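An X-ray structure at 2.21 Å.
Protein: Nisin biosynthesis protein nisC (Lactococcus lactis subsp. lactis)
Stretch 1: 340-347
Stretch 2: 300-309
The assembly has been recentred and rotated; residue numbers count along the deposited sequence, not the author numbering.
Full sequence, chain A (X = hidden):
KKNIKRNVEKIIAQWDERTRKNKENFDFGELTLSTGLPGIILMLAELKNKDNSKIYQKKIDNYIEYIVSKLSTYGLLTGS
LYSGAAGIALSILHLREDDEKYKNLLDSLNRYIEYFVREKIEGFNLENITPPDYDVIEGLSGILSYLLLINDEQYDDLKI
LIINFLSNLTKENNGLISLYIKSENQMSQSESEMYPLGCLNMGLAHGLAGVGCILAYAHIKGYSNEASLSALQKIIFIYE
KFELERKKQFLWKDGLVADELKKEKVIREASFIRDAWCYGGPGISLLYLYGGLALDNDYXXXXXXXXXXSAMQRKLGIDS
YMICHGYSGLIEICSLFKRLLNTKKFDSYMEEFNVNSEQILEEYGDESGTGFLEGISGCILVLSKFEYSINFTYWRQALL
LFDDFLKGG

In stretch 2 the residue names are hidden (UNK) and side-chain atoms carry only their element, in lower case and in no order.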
ATOM      1  N   LEU A 340      16.074  -4.965   4.223  1.00 32.68           N
ATOM      2  CA  LEU A 340      15.999  -4.925   5.699  1.00 32.57           C
ATOM      3  C   LEU A 340      16.794  -6.058   6.386  1.00 33.56           C
ATOM      4  O   LEU A 340      17.377  -5.850   7.445  1.00 33.63           O
ATOM      5  CB  LEU A 340      14.551  -4.898   6.199  1.00 32.10           C
ATOM      6  CG  LEU A 340      13.665  -3.694   5.797  1.00 30.24           C
ATOM      7  CD1 LEU A 340      12.272  -3.817   6.388  1.00 28.87           C
ATOM      8  CD2 LEU A 340      14.295  -2.352   6.163  1.00 29.56           C
ATOM      9  N   LEU A 341      16.837  -7.227   5.746  1.00 34.11           N
ATOM     10  CA  LEU A 341      17.382  -8.458   6.335  1.00 34.52           C
ATOM     11  C   LEU A 341      18.726  -8.883   5.741  1.00 34.94           C
ATOM     12  O   LEU A 341      19.434  -9.725   6.308  1.00 35.38           O
ATOM     13  CB  LEU A 341      16.353  -9.594   6.198  1.00 34.08           C
ATOM     14  CG  LEU A 341      14.958  -9.340   6.816  1.00 33.47           C
ATOM     15  CD1 LEU A 341      14.104 -10.613   6.810  1.00 32.32           C
ATOM     16  CD2 LEU A 341      15.072  -8.840   8.234  1.00 31.58           C
ATOM     17  N   ASN A 342      19.084  -8.302   4.599  1.00 34.86           N
ATOM     18  CA  ASN A 342      20.263  -8.741   3.868  1.00 36.15           C
ATOM     19  C   ASN A 342      20.172 -10.216   3.526  1.00 35.51           C
ATOM     20  O   ASN A 342      21.175 -10.919   3.475  1.00 35.56           O
ATOM     21  CB  ASN A 342      21.547  -8.431   4.642  1.00 36.79           C
ATOM     22  CG  ASN A 342      21.690  -6.955   4.942  1.00 40.80           C
ATOM     23  OD1 ASN A 342      21.810  -6.547   6.113  1.00 43.91           O
ATOM     24  ND2 ASN A 342      21.657  -6.135   3.891  1.00 43.22           N
ATOM     25  N   THR A 343      18.948 -10.678   3.291  1.00 35.01           N
ATOM     26  CA  THR A 343      18.730 -12.055   2.877  1.00 34.38           C
ATOM     27  C   THR A 343      19.034 -12.215   1.393  1.00 34.69           C
ATOM     28  O   THR A 343      18.799 -11.300   0.618  1.00 34.58           O
ATOM     29  CB  THR A 343      17.294 -12.525   3.182  1.00 33.88           C
ATOM     30  OG1 THR A 343      17.131 -13.854   2.697  1.00 32.44           O
ATOM     31  CG2 THR A 343      16.237 -11.618   2.502  1.00 33.32           C
ATOM     32  N   LYS A 344      19.543 -13.385   1.012  1.00 35.28           N
ATOM     33  CA  LYS A 344      19.863 -13.706  -0.378  1.00 36.09           C
ATOM     34  C   LYS A 344      18.811 -14.634  -0.982  1.00 35.49           C
ATOM     35  O   LYS A 344      18.881 -14.977  -2.165  1.00 35.14           O
ATOM     36  CB  LYS A 344      21.259 -14.354  -0.477  1.00 36.21           C
ATOM     37  CG  LYS A 344      22.418 -13.363  -0.293  1.00 37.52           C
ATOM     38  CD  LYS A 344      23.789 -14.057  -0.365  1.00 38.55           C
ATOM     39  CE  LYS A 344      24.268 -14.251  -1.823  1.00 41.94           C
ATOM     40  NZ  LYS A 344      25.664 -14.827  -1.935  1.00 40.80           N
ATOM     41  N   LYS A 345      17.821 -15.007  -0.174  1.00 35.43           N
ATOM     42  CA  LYS A 345      16.725 -15.917  -0.582  1.00 35.34           C
ATOM     43  C   LYS A 345      15.965 -15.574  -1.868  1.00 34.44           C
ATOM     44  O   LYS A 345      15.423 -16.463  -2.522  1.00 34.50           O
ATOM     45  CB  LYS A 345      15.704 -16.038   0.553  1.00 35.78           C
ATOM     46  CG  LYS A 345      16.177 -16.916   1.690  1.00 40.07           C
ATOM     47  CD  LYS A 345      15.111 -17.059   2.770  1.00 45.17           C
ATOM     48  CE  LYS A 345      15.740 -17.625   4.040  1.00 49.15           C
ATOM     49  NZ  LYS A 345      16.967 -16.818   4.398  1.00 52.79           N
ATOM     50  N   PHE A 346      15.897 -14.297  -2.222  1.00 33.23           N
ATOM     51  CA  PHE A 346      15.037 -13.875  -3.325  1.00 33.28           C
ATOM     52  C   PHE A 346      15.860 -13.364  -4.498  1.00 33.82           C
ATOM     53  O   PHE A 346      15.335 -12.718  -5.435  1.00 33.61           O
ATOM     54  CB  PHE A 346      14.028 -12.828  -2.818  1.00 32.83           C
ATOM     55  CG  PHE A 346      13.338 -13.249  -1.542  1.00 32.36           C
ATOM     56  CD1 PHE A 346      12.423 -14.311  -1.548  1.00 31.44           C
ATOM     57  CD2 PHE A 346      13.649 -12.644  -0.336  1.00 31.38           C
ATOM     58  CE1 PHE A 346      11.798 -14.739  -0.383  1.00 30.23           C
ATOM     59  CE2 PHE A 346      13.017 -13.067   0.856  1.00 31.77           C
ATOM     60  CZ  PHE A 346      12.103 -14.120   0.828  1.00 30.71           C
ATOM     61  N   ASP A 347      17.162 -13.634  -4.414  1.00 33.63           N
ATOM     62  CA  ASP A 347      18.137 -13.126  -5.367  1.00 34.26           C
ATOM     63  C   ASP A 347      17.894 -13.600  -6.785  1.00 34.39           C
ATOM     64  O   ASP A 347      17.987 -12.813  -7.724  1.00 34.72           O
ATOM     65  CB  ASP A 347      19.550 -13.459  -4.916  1.00 33.89           C
ATOM     66  CG  ASP A 347      20.056 -12.492  -3.866  1.00 35.08           C
ATOM     67  OD1 ASP A 347      19.322 -11.528  -3.503  1.00 33.32           O
ATOM     68  OD2 ASP A 347      21.181 -12.709  -3.386  1.00 35.46           O
ATOM     69  N   UNK A 300       8.682 -14.781  14.087  1.00 32.26           N
ATOM     70  CA  UNK A 300       7.886 -14.016  13.098  1.00 32.15           C
ATOM     71  C   UNK A 300       8.735 -13.573  11.910  1.00 31.87           C
ATOM     72  O   UNK A 300       8.294 -13.660  10.774  1.00 31.68           O
ATOM     73  c   UNK A 300       6.199 -13.034  14.783  1.00 31.97           C
ATOM     74  c   UNK A 300       4.864 -12.244  16.653  1.00 34.07           C
ATOM     75  c   UNK A 300       5.541 -14.254  14.864  1.00 34.00           C
ATOM     76  c   UNK A 300       7.243 -12.761  13.712  1.00 32.38           C
ATOM     77  c   UNK A 300       4.564 -14.493  15.844  1.00 34.00           C
ATOM     78  c   UNK A 300       4.223 -13.484  16.736  1.00 34.44           C
ATOM     79  c   UNK A 300       5.837 -12.028  15.665  1.00 32.64           C
ATOM     80  N   UNK A 301       9.942 -13.067  12.164  1.00 31.64           N
ATOM     81  CA  UNK A 301      10.790 -12.635  11.063  1.00 32.02           C
ATOM     82  C   UNK A 301      11.143 -13.834  10.176  1.00 32.50           C
ATOM     83  O   UNK A 301      10.952 -13.778   8.963  1.00 32.40           O
ATOM     84  c   UNK A 301      12.969 -11.599  10.357  1.00 32.37           C
ATOM     85  c   UNK A 301      11.701 -10.585  12.242  1.00 31.77           C
ATOM     86  c   UNK A 301      12.064 -11.899  11.542  1.00 32.17           C
ATOM     87  N   UNK A 302      11.615 -14.922  10.790  1.00 32.55           N
ATOM     88  CA  UNK A 302      11.937 -16.154  10.050  1.00 33.21           C
ATOM     89  C   UNK A 302      10.707 -16.708   9.277  1.00 32.01           C
ATOM     90  O   UNK A 302      10.845 -17.180   8.150  1.00 30.87           O
ATOM     91  o   UNK A 302      14.528 -15.781  11.036  1.00 40.38           O
ATOM     92  o   UNK A 302      14.516 -17.476  12.455  1.00 40.68           O
ATOM     93  c   UNK A 302      12.583 -17.227  10.980  1.00 33.12           C
ATOM     94  c   UNK A 302      13.972 -16.800  11.526  1.00 36.87           C
ATOM     95  N   UNK A 303       9.515 -16.628   9.873  1.00 31.41           N
ATOM     96  CA  UNK A 303       8.303 -17.076   9.172  1.00 30.86           C
ATOM     97  C   UNK A 303       8.020 -16.170   7.984  1.00 30.65           C
ATOM     98  O   UNK A 303       7.703 -16.664   6.904  1.00 30.42           O
ATOM     99  c   UNK A 303       5.911 -17.820   9.429  1.00 31.92           C
ATOM    100  c   UNK A 303       7.082 -17.078  10.072  1.00 30.98           C
ATOM    101  c   UNK A 303       3.728 -18.964   9.719  1.00 33.54           C
ATOM    102  c   UNK A 303       4.875 -18.277  10.435  1.00 33.10           C
ATOM    103  n   UNK A 303       2.871 -19.737  10.618  1.00 32.55           N
ATOM    104  N   UNK A 304       8.150 -14.852   8.180  1.00 29.48           N
ATOM    105  CA  UNK A 304       7.927 -13.904   7.080  1.00 30.05           C
ATOM    106  C   UNK A 304       8.669 -14.357   5.818  1.00 30.24           C
ATOM    107  O   UNK A 304       8.103 -14.367   4.739  1.00 30.16           O
ATOM    108  c   UNK A 304       8.335 -12.474   7.483  1.00 28.30           C
ATOM    109  N   UNK A 305       9.931 -14.759   5.964  1.00 31.23           N
ATOM    110  CA  UNK A 305      10.723 -15.168   4.811  1.00 32.26           C
ATOM    111  C   UNK A 305      10.203 -16.433   4.163  1.00 32.01           C
ATOM    112  O   UNK A 305      10.181 -16.549   2.939  1.00 31.62           O
ATOM    113  c   UNK A 305      12.165 -15.394   5.217  1.00 32.22           C
ATOM    114  c   UNK A 305      14.368 -14.332   5.343  1.00 41.24           C
ATOM    115  o   UNK A 305      14.852 -14.380   4.176  1.00 42.80           O
ATOM    116  c   UNK A 305      12.887 -14.135   5.493  1.00 36.39           C
ATOM    117  o   UNK A 305      15.024 -14.453   6.395  1.00 40.32           O
ATOM    118  N   UNK A 306       9.805 -17.384   4.999  1.00 32.58           N
ATOM    119  CA  UNK A 306       9.288 -18.663   4.528  1.00 33.88           C
ATOM    120  C   UNK A 306       7.992 -18.434   3.745  1.00 32.75           C
ATOM    121  O   UNK A 306       7.816 -19.006   2.680  1.00 33.17           O
ATOM    122  n   UNK A 306      12.594 -21.526   7.599  1.00 40.64           N
ATOM    123  c   UNK A 306      10.072 -21.309   7.306  1.00 35.35           C
ATOM    124  c   UNK A 306      11.237 -21.696   8.202  1.00 38.65           C
ATOM    125  c   UNK A 306      10.368 -20.135   6.371  1.00 36.13           C
ATOM    126  c   UNK A 306       9.072 -19.636   5.709  1.00 34.03           C
ATOM    127  N   UNK A 307       7.113 -17.583   4.277  1.00 32.55           N
ATOM    128  CA  UNK A 307       5.849 -17.219   3.629  1.00 32.81           C
ATOM    129  C   UNK A 307       6.089 -16.592   2.243  1.00 33.09           C
ATOM    130  O   UNK A 307       5.420 -16.945   1.276  1.00 32.78           O
ATOM    131  c   UNK A 307       4.575 -16.797   5.801  1.00 33.33           C
ATOM    132  c   UNK A 307       5.034 -16.196   4.463  1.00 33.05           C
ATOM    133  c   UNK A 307       3.781 -15.709   3.675  1.00 32.78           C
ATOM    134  c   UNK A 307       3.964 -15.718   6.745  1.00 32.67           C
ATOM    135  N   UNK A 308       7.034 -15.656   2.152  1.00 32.66           N
ATOM    136  CA  UNK A 308       7.253 -14.964   0.890  1.00 32.42           C
ATOM    137  C   UNK A 308       7.895 -15.936  -0.098  1.00 32.56           C
ATOM    138  O   UNK A 308       7.575 -15.939  -1.283  1.00 32.55           O
ATOM    139  c   UNK A 308       9.348 -11.719   0.074  1.00 30.98           C
ATOM    140  c   UNK A 308       8.463 -12.931  -0.218  1.00 32.47           C
ATOM    141  c   UNK A 308       7.177 -12.525  -0.962  1.00 30.53           C
ATOM    142  c   UNK A 308       8.140 -13.720   1.075  1.00 32.24           C
ATOM    143  N   UNK A 309       8.808 -16.749   0.412  1.00 32.40           N
ATOM    144  CA  UNK A 309       9.571 -17.674  -0.418  1.00 33.83           C
ATOM    145  C   UNK A 309       8.625 -18.703  -1.039  1.00 32.55           C
ATOM    146  O   UNK A 309       8.752 -19.025  -2.219  1.00 32.63           O
ATOM    147  c   UNK A 309      12.922 -19.509   0.428  1.00 38.34           C
ATOM    148  c   UNK A 309      11.771 -18.928  -0.415  1.00 37.87           C
ATOM    149  o   UNK A 309      12.795 -19.645   1.680  1.00 44.10           O
ATOM    150  o   UNK A 309      13.965 -19.816  -0.190  1.00 44.78           O
ATOM    151  c   UNK A 309      10.679 -18.331   0.404  1.00 32.35           C
TER

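Position 300 carries seven side-chain carbons, one leading into a six-membered ring, with no oxygen on the ring; this is phenylalanine, F300. Its side chain is out of reach of stretch 1, so the apolar ring must find its surroundings elsewhere in the structure.

Position 301 has three carbons, forked at the first, and points toward stretch 1, where one branch meets L341. The beta-branched trio is valine, V301; its CG1 lies 3.9 Å from L341 CD1, a short apolar side chain fitting where the helix faces a leucine.

At 302, two carbons end in two oxygens: aspartate, D302. Its CB points away from stretch 1, and the charged carboxylate sits at an exposed site. Position 303 shows four carbons in a row capped by nitrogen, a lysine; K303 is buried, but its NZ is hydrogen-bonded elsewhere in the structure, so the charged end is satisfied. A single carbon at 304 makes it alanine, A304, directed sideways and leaving the contact to its neighbours.

Position 305 bears three carbons, the third carrying two oxygens, and points toward stretch 1. One oxygen approaches a threonine hydroxyl and a lysine, as suits glutamate, E305. T343 OG1 donates a hydrogen bond to E305 OE1 at 2.8 Å, and K345 NZ forms a salt bridge with E305 OE1 at 3.2 Å, its hydrogen bond weak. The aliphatic part is used too: E305 CG lies 4.0 Å from L341 CD1.

Position 306, four carbons in a row and a terminal nitrogen, is lysine, K306, pointing away, its charge suited to an exposed site. Position 307 has four carbons forked at the first, one arm two carbons long: isoleucine, I307, out of reach of stretch 1 but apolar, as suits a buried site. Position 308 also has four carbons, forked at the second, and a terminal carbon covers the F346 ring. It is leucine, L308, whose CD2 stands 3.9 Å from the ring centroid in a CH-pi contact over one face.

Position 309 has three carbons, the third carrying two oxygens; it lies by the F346 ring edge, one oxygen nearing the K345 chain. This is glutamate, E309. Its CA is 3.7 Å from F346 CE1, while the carboxylate suits a partly exposed site, E309 OE1 lying 3.6 Å from K345 CD.

The contact thus joins a polar centre to apolar flanks. Positions 301, 305, 308 and 309 recur at helical spacing and meet the helix end at L341 and the loop that follows from N342. T343 OG1 also accepts a hydrogen bond from K345 N at 3.2 Å, so the hydroxyl ties the loop to itself as well as to E305.

Stretch 2 (300-309) FVDKAEKILE
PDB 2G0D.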